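Local coordinates for proteolytically activated form of PPO4 Tyrosinase (Agaricus bisporus var. bisporus H97, PDB 4OUA), which catalyses the o-hydroxylation of monophenols and the oxidation of the resulting o-diphenols to reactive o-quinones at a pair of copper ions, at residues 83-88 and 336-341; 188-193 and 197-202; 230-235 and 287-292. One frame throughout, in Å; residues are numbered along the deposited sequence.

From the N terminus, residues 83-88 come first, running into helix 86-109, and pair with 336-341, which begins 248 residues after Thr88, closing contact 1. Within that long loop the other two contacts follow one another without crossing. Contact 2 closes a small loop of three residues, with 188-193 meeting 197-202 where helix 201-224 begins. Contact 3 then joins the short helix 229-233 to helix 277-295. Contacts 1 and 3 touch, since Phe86 and Pro87 pack on Ser233, and their centres lie about 11 Å apart. Contact 2 is remote: its centre is about 33 Å from that of contact 1, on the opposite side of the chain's centre.

Contact 1 (83-88 and 336-341); sequences QVLFPT and WTSVPL
Ser338 is the first residue of 336-341 to reach helix 86-109, and it meets Thr88 hydroxyl to hydroxyl. Ser338 OG lies 2.9 Å from Thr88 OG1, a hydrogen bond in which either group could be the donor. With its OG anti to its own carbonyl carbon (chi1 -62°), Ser338 holds the hydroxyl out towards the helix. On the other side, Thr88 has OG1 set between its backbone N and carbonyl carbon (chi1 57°), which leaves the methyl beside it to make a second, apolar touch: Thr88 CG2 is 3.6 Å from Ser338 CB. The serine oxygen is further flanked by a methyl of Leu85, whose CD2 comes to 3.6 Å from Ser338 OG, so the serine oxygen has the threonine hydroxyl and a leucine methyl on adjoining sides. The serine carbonyl is engaged as well: Ser338 O accepts a bond from Trp300 NE1.

Beyond Ser338 the chain turns, and a weak bond from Leu341 N to Ser338 O (3.2 Å) spans the turn. Leu341 then comes back to the same threonine. Its CD1 rests 3.5 Å from Thr88 O and 4.1 Å from Thr88 CB, so Ser338 meets the side chain of Thr88, while Leu341 lies against its carbonyl oxygen and, more loosely, its CB. Leu341 O, in turn, accepts a bond from Arg91 NH1, one turn or so further along the helix.

All four touching residues are buried. Gln83 to Phe86 form a type I turn, closed by Phe86 N to Gln83 O (3.2 Å), that leads into the helix. This is the entry to the helix carrying His90, which with His56 and His81 holds one copper ion of the tyrosinase dicopper site.

Contact 2 (188-193 and 197-202); sequences TTVRNP and KKENIP
Glu199 lies alongside the backbone of Val190 and Arg191 and can be followed outwards atom by atom. Its CB packs on a methyl of Val190, 4.0 Å from Val190 CG1, the two side chains running past one another in opposing senses. CG, anti to the backbone N (chi1 -180°), lies over the backbone of Arg191, 3.3 Å from Arg191 O. The chain then runs on extended to the carboxylate, where Glu199 OE2 stands 3.7 Å from Arg191 N. Glu199 OE1 forms a salt bridge with Arg167, and the guanidinium of Arg191 leads away from this carboxylate to its own salt bridge with Asp275, so the two opposite charges are near neighbours that each have a partner elsewhere.

One step on, the amide of Asn192 supplies the straighter of the two hydrogen bonds across the contact. Asn192 ND2 donates to Asn200 O at 3.1 Å, with an N-H...O angle of 154°; the donor lies in the carbonyl plane, though the acceptor is tilted 18° out of the plane of the asparagine amide. Asn192 OD1 takes a bond from Lys207, so both ends of the amide are held. In the reverse direction Asn200 N points to Asn192 O at 3.3 Å, a weak and bent bond. Beside it, Pro193 CA makes a CA-H...O contact with Lys198 O at 3.4 Å.

Asn200 is the N-cap of helix 201-224: its OD1 receives Ala203 N, and its ND2 is bonded to Asp194, one of the three residues linking the segments. The loop that follows strand 158-162 thus folds back against the start of helix 201-224, while Arg191 reaches across to helix 141-144.

Contact 3 (230-235 and 287-292); sequences EAFSNH and RHLSLW
The rings of Phe232 and Trp292 lie face to face, with the five-membered ring of the indole set over the phenyl. Their centroids are 3.7 Å apart and the planes diverge by only 11°, so the two surfaces run nearly level over the whole overlap. Phe232 CE1 comes closest, 3.5 Å from Trp292 CG, while on the far side of the phenyl Phe232 CD2 lies 4.0 Å from Trp292 CZ2, already over the benzo ring. At the edge of the same phenyl, in its plane, sits Leu289: its CD1 methyl is 3.6 Å from Phe232 CE2, and the leucine side chain runs roughly perpendicular to that of Phe232. Both aromatic side chains have CG anti to the backbone N (chi1 166° for Phe232, 172° for Trp292), which carries each ring out from its helix into the gap between them.

Neighbours extend the cluster. Leu246 packs on Phe232, Trp292 also stacks with Tyr296, and Pro87 of helix 86-109 lies against Leu289.

No hydrogen bond spans the two segments; the polar NE1 of the indole is satisfied by Asn226 O instead. Helix 229-233 is therefore joined to helix 277-295, which carries the copper ligand His282, by ring overlap and apolar contact between buried side chains, with dispersion and exclusion of water as the likely source of its stability.

Contact 1 (83-88 and 336-341)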
# COMPACT_ATOMS: atom_id res chain seq x y z
N GLN A 83 15.93 5.27 -2.62
CA GLN A 83 16.08 6.55 -3.31
C GLN A 83 15.07 7.58 -2.80
O GLN A 83 14.10 7.24 -2.13
CB GLN A 83 15.94 6.37 -4.82
CG GLN A 83 14.81 5.45 -5.22
CD GLN A 83 14.36 5.67 -6.64
OE1 GLN A 83 14.13 6.81 -7.06
NE2 GLN A 83 14.22 4.60 -7.41
N VAL A 84 15.31 8.85 -3.15
CA VAL A 84 14.52 9.96 -2.63
C VAL A 84 13.05 9.91 -3.04
O VAL A 84 12.21 10.57 -2.43
CB VAL A 84 15.10 11.31 -3.09
CG1 VAL A 84 16.41 11.59 -2.38
CG2 VAL A 84 15.27 11.33 -4.60
N LEU A 85 12.73 9.12 -4.06
CA LEU A 85 11.38 9.09 -4.61
C LEU A 85 10.49 8.03 -3.96
O LEU A 85 9.33 7.88 -4.34
CB LEU A 85 11.42 8.85 -6.12
CG LEU A 85 12.04 9.97 -6.96
CD1 LEU A 85 11.86 9.68 -8.44
CD2 LEU A 85 11.43 11.32 -6.59
N PHE A 86 11.04 7.30 -2.99
CA PHE A 86 10.32 6.20 -2.36
C PHE A 86 8.93 6.60 -1.85
O PHE A 86 7.94 5.98 -2.21
CB PHE A 86 11.13 5.60 -1.21
CG PHE A 86 10.36 4.61 -0.38
CD1 PHE A 86 10.18 3.31 -0.82
CD2 PHE A 86 9.81 4.98 0.83
CE1 PHE A 86 9.47 2.40 -0.07
CE2 PHE A 86 9.10 4.07 1.59
CZ PHE A 86 8.93 2.78 1.14
N PRO A 87 8.87 7.65 -1.01
CA PRO A 87 7.59 8.07 -0.45
C PRO A 87 6.56 8.49 -1.50
O PRO A 87 5.41 8.06 -1.43
CB PRO A 87 7.98 9.27 0.43
CG PRO A 87 9.41 9.04 0.77
CD PRO A 87 10.00 8.42 -0.46
N THR A 88 6.98 9.31 -2.47
CA THR A 88 6.05 9.85 -3.45
C THR A 88 5.58 8.81 -4.46
O THR A 88 4.42 8.81 -4.86
CB THR A 88 6.66 11.05 -4.21
OG1 THR A 88 7.88 10.65 -4.84
CG2 THR A 88 6.93 12.20 -3.26
N TRP A 336 2.97 11.88 -13.49
CA TRP A 336 2.92 12.44 -12.15
C TRP A 336 4.31 12.90 -11.70
O TRP A 336 5.33 12.39 -12.16
CB TRP A 336 2.36 11.43 -11.15
CG TRP A 336 0.87 11.46 -11.02
CD1 TRP A 336 -0.02 10.57 -11.53
CD2 TRP A 336 0.10 12.45 -10.33
NE1 TRP A 336 -1.30 10.94 -11.20
CE2 TRP A 336 -1.26 12.09 -10.46
CE3 TRP A 336 0.42 13.61 -9.61
CZ2 TRP A 336 -2.29 12.84 -9.90
CZ3 TRP A 336 -0.60 14.36 -9.06
CH2 TRP A 336 -1.94 13.97 -9.21
N THR A 337 4.33 13.88 -10.80
CA THR A 337 5.57 14.35 -10.20
C THR A 337 5.38 14.50 -8.69
O THR A 337 4.26 14.49 -8.19
CB THR A 337 6.03 15.68 -10.81
OG1 THR A 337 4.98 16.65 -10.71
CG2 THR A 337 6.40 15.49 -12.28
N SER A 338 6.49 14.65 -7.98
CA SER A 338 6.47 14.70 -6.52
C SER A 338 5.93 16.02 -5.98
O SER A 338 5.35 16.07 -4.90
CB SER A 338 7.87 14.44 -5.97
OG SER A 338 8.34 13.15 -6.33
N VAL A 339 6.13 17.09 -6.75
CA VAL A 339 5.76 18.44 -6.31
C VAL A 339 4.31 18.55 -5.85
O VAL A 339 4.04 19.00 -4.73
CB VAL A 339 6.01 19.48 -7.42
CG1 VAL A 339 5.61 20.87 -6.95
CG2 VAL A 339 7.46 19.46 -7.85
N PRO A 340 3.35 18.15 -6.71
CA PRO A 340 1.93 18.27 -6.36
C PRO A 340 1.47 17.24 -5.32
O PRO A 340 0.44 17.47 -4.67
CB PRO A 340 1.23 18.03 -7.70
CG PRO A 340 2.18 17.19 -8.47
CD PRO A 340 3.54 17.67 -8.09
N LEU A 341 2.21 16.15 -5.16
CA LEU A 341 1.77 15.05 -4.31
C LEU A 341 1.84 15.36 -2.82
O LEU A 341 1.68 14.46 -1.99
CB LEU A 341 2.61 13.80 -4.61
CG LEU A 341 2.38 13.18 -5.98
CD1 LEU A 341 3.16 11.87 -6.11
CD2 LEU A 341 0.90 12.96 -6.24

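Contact 2 (188-193 and 197-202)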
# COMPACT_ATOMS: atom_id res chain seq x y z
N THR A 188 -0.18 -20.10 -4.61
CA THR A 188 -0.69 -18.85 -4.06
C THR A 188 0.41 -18.13 -3.30
O THR A 188 1.45 -18.70 -3.00
CB THR A 188 -1.89 -19.09 -3.12
OG1 THR A 188 -1.43 -19.50 -1.83
CG2 THR A 188 -2.83 -20.14 -3.69
N THR A 189 0.17 -16.86 -2.98
CA THR A 189 1.08 -16.10 -2.13
C THR A 189 1.12 -16.70 -0.72
O THR A 189 0.12 -17.22 -0.23
CB THR A 189 0.68 -14.62 -2.06
OG1 THR A 189 -0.66 -14.50 -1.58
CG2 THR A 189 0.77 -13.99 -3.45
N VAL A 190 2.28 -16.63 -0.08
CA VAL A 190 2.46 -17.27 1.22
C VAL A 190 3.08 -16.34 2.26
O VAL A 190 4.01 -15.60 1.96
CB VAL A 190 3.33 -18.53 1.10
CG1 VAL A 190 3.78 -18.99 2.47
CG2 VAL A 190 2.55 -19.64 0.40
N ARG A 191 2.56 -16.41 3.48
CA ARG A 191 3.05 -15.60 4.58
C ARG A 191 3.78 -16.44 5.63
O ARG A 191 3.23 -17.42 6.13
CB ARG A 191 1.91 -14.83 5.25
CG ARG A 191 1.22 -13.83 4.35
CD ARG A 191 -0.00 -13.23 5.02
NE ARG A 191 -0.78 -12.39 4.11
CZ ARG A 191 -1.98 -11.89 4.39
NH1 ARG A 191 -2.55 -12.13 5.56
NH2 ARG A 191 -2.60 -11.14 3.49
N ASN A 192 5.01 -16.05 5.95
CA ASN A 192 5.78 -16.71 7.01
C ASN A 192 5.91 -18.22 6.79
O ASN A 192 5.49 -19.00 7.64
CB ASN A 192 5.13 -16.43 8.37
CG ASN A 192 6.08 -16.67 9.53
OD1 ASN A 192 7.28 -16.41 9.44
ND2 ASN A 192 5.54 -17.17 10.64
N PRO A 193 6.48 -18.62 5.65
CA PRO A 193 6.58 -20.04 5.28
C PRO A 193 7.58 -20.83 6.12
O PRO A 193 8.56 -20.27 6.61
CB PRO A 193 7.03 -19.98 3.82
CG PRO A 193 7.79 -18.71 3.72
CD PRO A 193 7.09 -17.74 4.63
N LYS A 197 7.89 -25.31 3.12
CA LYS A 197 7.22 -24.37 2.22
C LYS A 197 5.74 -24.18 2.55
O LYS A 197 5.00 -23.55 1.78
CB LYS A 197 7.38 -24.83 0.77
CG LYS A 197 8.83 -25.01 0.33
CD LYS A 197 8.92 -25.62 -1.06
CE LYS A 197 10.36 -25.86 -1.46
NZ LYS A 197 11.08 -26.72 -0.48
N LYS A 198 5.30 -24.71 3.69
CA LYS A 198 3.92 -24.51 4.14
C LYS A 198 3.77 -23.21 4.91
O LYS A 198 4.67 -22.79 5.64
CB LYS A 198 3.47 -25.68 5.02
CG LYS A 198 3.24 -26.98 4.27
CD LYS A 198 2.73 -28.06 5.22
CE LYS A 198 2.44 -29.36 4.48
NZ LYS A 198 1.96 -30.43 5.41
N GLU A 199 2.62 -22.56 4.74
CA GLU A 199 2.32 -21.32 5.45
C GLU A 199 2.18 -21.56 6.95
O GLU A 199 1.66 -22.59 7.37
CB GLU A 199 1.04 -20.69 4.90
CG GLU A 199 0.64 -19.38 5.57
CD GLU A 199 -0.70 -18.87 5.09
OE1 GLU A 199 -1.73 -19.50 5.43
OE2 GLU A 199 -0.74 -17.85 4.38
N ASN A 200 2.66 -20.61 7.75
CA ASN A 200 2.57 -20.72 9.20
C ASN A 200 2.02 -19.44 9.83
O ASN A 200 2.77 -18.59 10.29
CB ASN A 200 3.94 -21.05 9.80
CG ASN A 200 3.86 -21.50 11.25
OD1 ASN A 200 2.82 -21.37 11.90
ND2 ASN A 200 4.97 -22.02 11.76
N ILE A 201 0.70 -19.33 9.85
CA ILE A 201 0.04 -18.16 10.41
C ILE A 201 0.20 -18.05 11.93
O ILE A 201 0.45 -16.96 12.45
CB ILE A 201 -1.47 -18.14 10.07
CG1 ILE A 201 -1.66 -18.05 8.56
CG2 ILE A 201 -2.16 -16.98 10.76
CD1 ILE A 201 -3.12 -18.02 8.13
N PRO A 202 0.03 -19.18 12.66
CA PRO A 202 0.20 -19.16 14.12
C PRO A 202 1.54 -18.58 14.55
O PRO A 202 1.58 -17.76 15.47
CB PRO A 202 0.10 -20.64 14.50
CG PRO A 202 -0.74 -21.24 13.43
CD PRO A 202 -0.38 -20.50 12.17

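Contact 3 (230-235 and 287-292)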
# COMPACT_ATOMS: atom_id res chain seq x y z
N GLU A 230 16.45 13.50 2.90
CA GLU A 230 17.31 12.38 2.55
C GLU A 230 17.27 11.28 3.60
O GLU A 230 17.17 10.10 3.27
CB GLU A 230 18.75 12.85 2.34
CG GLU A 230 19.25 12.70 0.91
CD GLU A 230 19.29 11.26 0.45
OE1 GLU A 230 19.36 10.36 1.32
OE2 GLU A 230 19.25 11.02 -0.77
N ALA A 231 17.34 11.67 4.87
CA ALA A 231 17.35 10.71 5.97
C ALA A 231 15.95 10.14 6.22
O ALA A 231 15.80 9.13 6.90
CB ALA A 231 17.89 11.36 7.23
N PHE A 232 14.94 10.79 5.66
CA PHE A 232 13.55 10.37 5.87
C PHE A 232 13.00 9.55 4.71
O PHE A 232 12.21 8.63 4.92
CB PHE A 232 12.67 11.60 6.10
CG PHE A 232 11.20 11.32 5.99
CD1 PHE A 232 10.50 10.77 7.06
CD2 PHE A 232 10.50 11.60 4.83
CE1 PHE A 232 9.15 10.52 6.97
CE2 PHE A 232 9.15 11.35 4.73
CZ PHE A 232 8.47 10.80 5.80
N SER A 233 13.43 9.84 3.50
CA SER A 233 12.89 9.20 2.32
C SER A 233 13.26 7.77 2.13
O SER A 233 12.41 6.94 1.94
CB SER A 233 13.33 9.96 1.11
OG SER A 233 14.50 10.61 1.43
N ASN A 234 14.54 7.48 2.12
CA ASN A 234 14.99 6.15 1.86
C ASN A 234 15.93 5.64 2.89
O ASN A 234 16.30 6.33 3.77
CB ASN A 234 15.67 6.11 0.53
CG ASN A 234 16.81 7.04 0.45
OD1 ASN A 234 17.92 6.64 0.27
ND2 ASN A 234 16.54 8.29 0.57
N HIS A 235 16.31 4.39 2.73
CA HIS A 235 17.17 3.73 3.66
C HIS A 235 18.59 3.55 3.19
O HIS A 235 19.47 3.43 4.00
CB HIS A 235 16.59 2.37 4.01
CG HIS A 235 16.45 1.46 2.84
ND1 HIS A 235 15.52 0.46 2.78
CD2 HIS A 235 17.13 1.40 1.68
CE1 HIS A 235 15.63 -0.18 1.64
NE2 HIS A 235 16.60 0.38 0.95
N ARG A 287 0.11 7.10 5.33
CA ARG A 287 -0.45 7.87 6.44
C ARG A 287 0.67 8.48 7.27
O ARG A 287 0.53 9.58 7.80
CB ARG A 287 -1.33 6.98 7.31
CG ARG A 287 -2.09 7.75 8.38
CD ARG A 287 -3.01 6.84 9.18
NE ARG A 287 -2.26 6.01 10.12
CZ ARG A 287 -2.17 6.25 11.42
NH1 ARG A 287 -2.79 7.30 11.95
NH2 ARG A 287 -1.47 5.44 12.20
N HIS A 288 1.78 7.75 7.38
CA HIS A 288 2.96 8.24 8.08
C HIS A 288 3.48 9.49 7.39
O HIS A 288 3.85 10.47 8.04
CB HIS A 288 4.04 7.17 8.14
CG HIS A 288 3.72 6.04 9.06
ND1 HIS A 288 4.46 4.87 9.10
CD2 HIS A 288 2.75 5.89 9.99
CE1 HIS A 288 3.96 4.06 10.01
NE2 HIS A 288 2.92 4.65 10.57
N LEU A 289 3.50 9.45 6.06
CA LEU A 289 3.94 10.59 5.26
C LEU A 289 3.04 11.80 5.51
O LEU A 289 3.53 12.92 5.62
CB LEU A 289 3.95 10.23 3.78
CG LEU A 289 4.49 11.29 2.82
CD1 LEU A 289 5.91 11.68 3.20
CD2 LEU A 289 4.43 10.79 1.39
N SER A 290 1.74 11.56 5.60
CA SER A 290 0.78 12.62 5.88
C SER A 290 1.00 13.21 7.27
O SER A 290 0.95 14.43 7.45
CB SER A 290 -0.66 12.11 5.74
OG SER A 290 -0.96 11.77 4.40
N LEU A 291 1.23 12.34 8.24
CA LEU A 291 1.48 12.77 9.62
C LEU A 291 2.79 13.53 9.73
O LEU A 291 2.87 14.56 10.39
CB LEU A 291 1.49 11.56 10.56
CG LEU A 291 0.15 10.90 10.87
CD1 LEU A 291 0.33 9.76 11.85
CD2 LEU A 291 -0.84 11.92 11.41
N TRP A 292 3.82 13.01 9.07
CA TRP A 292 5.13 13.64 9.06
C TRP A 292 5.07 15.02 8.43
O TRP A 292 5.73 15.95 8.88
CB TRP A 292 6.14 12.76 8.32
CG TRP A 292 7.47 13.40 8.11
CD1 TRP A 292 8.54 13.38 8.96
CD2 TRP A 292 7.88 14.16 6.97
NE1 TRP A 292 9.59 14.08 8.41
CE2 TRP A 292 9.21 14.57 7.19
CE3 TRP A 292 7.25 14.53 5.77
CZ2 TRP A 292 9.92 15.33 6.27
CZ3 TRP A 292 7.96 15.29 4.86
CH2 TRP A 292 9.28 15.68 5.11